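Local coordinates for putative isohexenylglutaconyl-CoA hydratase (PDB 4ZU2) that hydrates isohexenylglutaconyl-CoA in the breakdown of acyclic terpenes such as citronellate, as a member of the crotonase family, at the interface of chains A and B. Sequence-based numbering; all coordinates share one arbitrary frame. Chains: chain A/B, Putative isohexenylglutaconyl-CoA hydratase.

The interface of chains A and B. Residues chain A 85, 88-89, 92, 147-148, 151; chain B 218, 228, 231-232, 234-235, 238.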
# COMPACT_ATOMS: atom_id res chain seq x y z
N ARG A 85 4.72 24.85 -17.05
CA ARG A 85 5.65 24.16 -16.15
C ARG A 85 5.70 24.81 -14.77
O ARG A 85 5.51 24.15 -13.75
CB ARG A 85 7.06 24.14 -16.78
CG ARG A 85 8.11 23.29 -16.16
CD ARG A 85 9.51 23.48 -16.87
NE ARG A 85 10.07 24.83 -16.74
CZ ARG A 85 10.40 25.42 -15.59
NH1 ARG A 85 10.26 24.81 -14.42
NH2 ARG A 85 10.91 26.63 -15.61
N ASN A 88 2.10 24.64 -12.92
CA ASN A 88 1.89 23.23 -12.48
C ASN A 88 2.83 22.84 -11.32
O ASN A 88 2.40 22.32 -10.31
CB ASN A 88 2.02 22.24 -13.66
CG ASN A 88 1.61 20.81 -13.31
OD1 ASN A 88 2.43 19.89 -13.34
ND2 ASN A 88 0.33 20.62 -13.01
N ARG A 89 4.12 23.17 -11.42
CA ARG A 89 5.03 22.86 -10.31
C ARG A 89 4.65 23.56 -9.01
O ARG A 89 4.75 22.97 -7.93
CB ARG A 89 6.49 23.18 -10.64
CG ARG A 89 7.42 22.73 -9.52
CD ARG A 89 7.34 21.24 -9.35
NE ARG A 89 8.25 20.68 -8.36
CZ ARG A 89 7.97 20.57 -7.07
NH1 ARG A 89 6.80 21.00 -6.60
NH2 ARG A 89 8.86 20.02 -6.25
N GLY A 92 2.23 21.71 -7.41
CA GLY A 92 2.90 20.60 -6.75
C GLY A 92 3.48 21.03 -5.41
O GLY A 92 3.49 20.25 -4.45
N ALA A 147 -0.14 15.16 -13.37
CA ALA A 147 1.33 15.05 -13.27
C ALA A 147 1.86 15.21 -11.86
O ALA A 147 2.62 14.37 -11.37
CB ALA A 147 1.98 16.05 -14.15
N GLN A 148 1.44 16.30 -11.21
CA GLN A 148 1.80 16.54 -9.82
C GLN A 148 1.00 15.60 -8.91
O GLN A 148 1.44 15.29 -7.82
CB GLN A 148 1.48 17.97 -9.38
CG GLN A 148 2.13 19.07 -10.17
CD GLN A 148 3.63 19.02 -10.07
OE1 GLN A 148 4.20 19.17 -9.00
NE2 GLN A 148 4.27 18.76 -11.19
N PRO A 151 2.30 11.07 -7.78
CA PRO A 151 2.97 10.53 -6.59
C PRO A 151 2.11 10.55 -5.34
O PRO A 151 2.23 9.69 -4.50
CB PRO A 151 4.19 11.45 -6.44
CG PRO A 151 3.93 12.61 -7.25
CD PRO A 151 3.03 12.21 -8.34
N LEU B 218 4.83 8.06 -15.12
CA LEU B 218 4.93 8.83 -13.87
C LEU B 218 4.51 8.05 -12.63
O LEU B 218 5.13 8.15 -11.61
CB LEU B 218 4.08 10.10 -13.95
CG LEU B 218 4.64 11.23 -14.82
CD1 LEU B 218 3.69 12.41 -14.74
CD2 LEU B 218 6.04 11.64 -14.35
N GLY B 228 10.45 15.71 -4.63
CA GLY B 228 10.75 16.99 -5.25
C GLY B 228 11.20 16.92 -6.69
O GLY B 228 10.71 17.69 -7.50
N LEU B 231 8.52 15.70 -9.01
CA LEU B 231 7.59 16.80 -9.32
C LEU B 231 8.15 17.81 -10.36
O LEU B 231 7.42 18.24 -11.31
CB LEU B 231 7.11 17.47 -8.02
CG LEU B 231 6.19 16.60 -7.10
CD1 LEU B 231 5.99 17.35 -5.83
CD2 LEU B 231 4.80 16.21 -7.74
N ASP B 232 9.43 18.16 -10.22
CA ASP B 232 10.11 19.04 -11.17
C ASP B 232 9.93 18.47 -12.57
O ASP B 232 9.54 19.18 -13.50
CB ASP B 232 11.59 19.17 -10.85
CG ASP B 232 11.82 19.95 -9.60
OD1 ASP B 232 10.87 20.58 -9.14
OD2 ASP B 232 12.96 19.94 -9.07
N ALA B 234 7.77 16.02 -13.55
CA ALA B 234 6.37 15.85 -13.88
C ALA B 234 5.77 17.16 -14.48
O ALA B 234 5.08 17.11 -15.44
CB ALA B 234 5.57 15.41 -12.66
N ALA B 235 6.07 18.29 -13.86
CA ALA B 235 5.67 19.58 -14.30
C ALA B 235 6.17 19.90 -15.72
O ALA B 235 5.45 20.52 -16.48
CB ALA B 235 6.15 20.63 -13.32
N PHE B 238 3.98 17.71 -17.95
CA PHE B 238 2.66 18.29 -18.03
C PHE B 238 2.63 19.40 -19.12
O PHE B 238 1.73 19.46 -19.97
CB PHE B 238 2.29 18.86 -16.66
CG PHE B 238 0.93 19.54 -16.61
CD1 PHE B 238 -0.24 18.79 -16.42
CD2 PHE B 238 0.82 20.91 -16.68
CE1 PHE B 238 -1.48 19.41 -16.34
CE2 PHE B 238 -0.39 21.52 -16.62
CZ PHE B 238 -1.57 20.76 -16.44
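The amide nitrogen NE2 of A:Gln148 is gripped by two hydrogen bonds, one to each chain. Its nearly straight bond (172° at H) runs 3.2 Å to the backbone O of B:Leu231, close to the glutamine's amide plane. The other ties NE2 to OD1 of A:Asn88 at 3.0 Å, from above that carbonyl's plane, so A:Asn88, itself in contact with chain B, helps to set the rotation of the glutamine amide. A primary amide suits this place because its two N-H groups can serve two acceptors.

A:Asn88, its CG anti to the backbone N, lays its amide flat over one face of the B:Phe238 ring, the planes 8° apart and ND2 3.6 Å above the ring centre; a flat side chain on either side makes the stack possible.

A:Arg89 leaves helix 81-99, bends at chi2 (62°) and lies across helix 227-243 of chain B. Its NE forms a 2.7 Å salt bridge to OD1 of B:Asp232, on the anti lone pair, while NH2 donates to the carbonyl O of B:Gly228 at 3.2 Å. Arginine suits both, with several N-H donors at its edge for carboxylate and carbonyl, and a flat face for aliphatic leucine: CB of B:Leu231 lies against that face, over its centre, and CD2 of the same leucine reaches CG of A:Pro151 at 3.7 Å. The small A:Ala147, B:Ala234 and B:Ala235 let the backbones come close.

This patch joins two copies within the deposited trimer and probably helps hold it together.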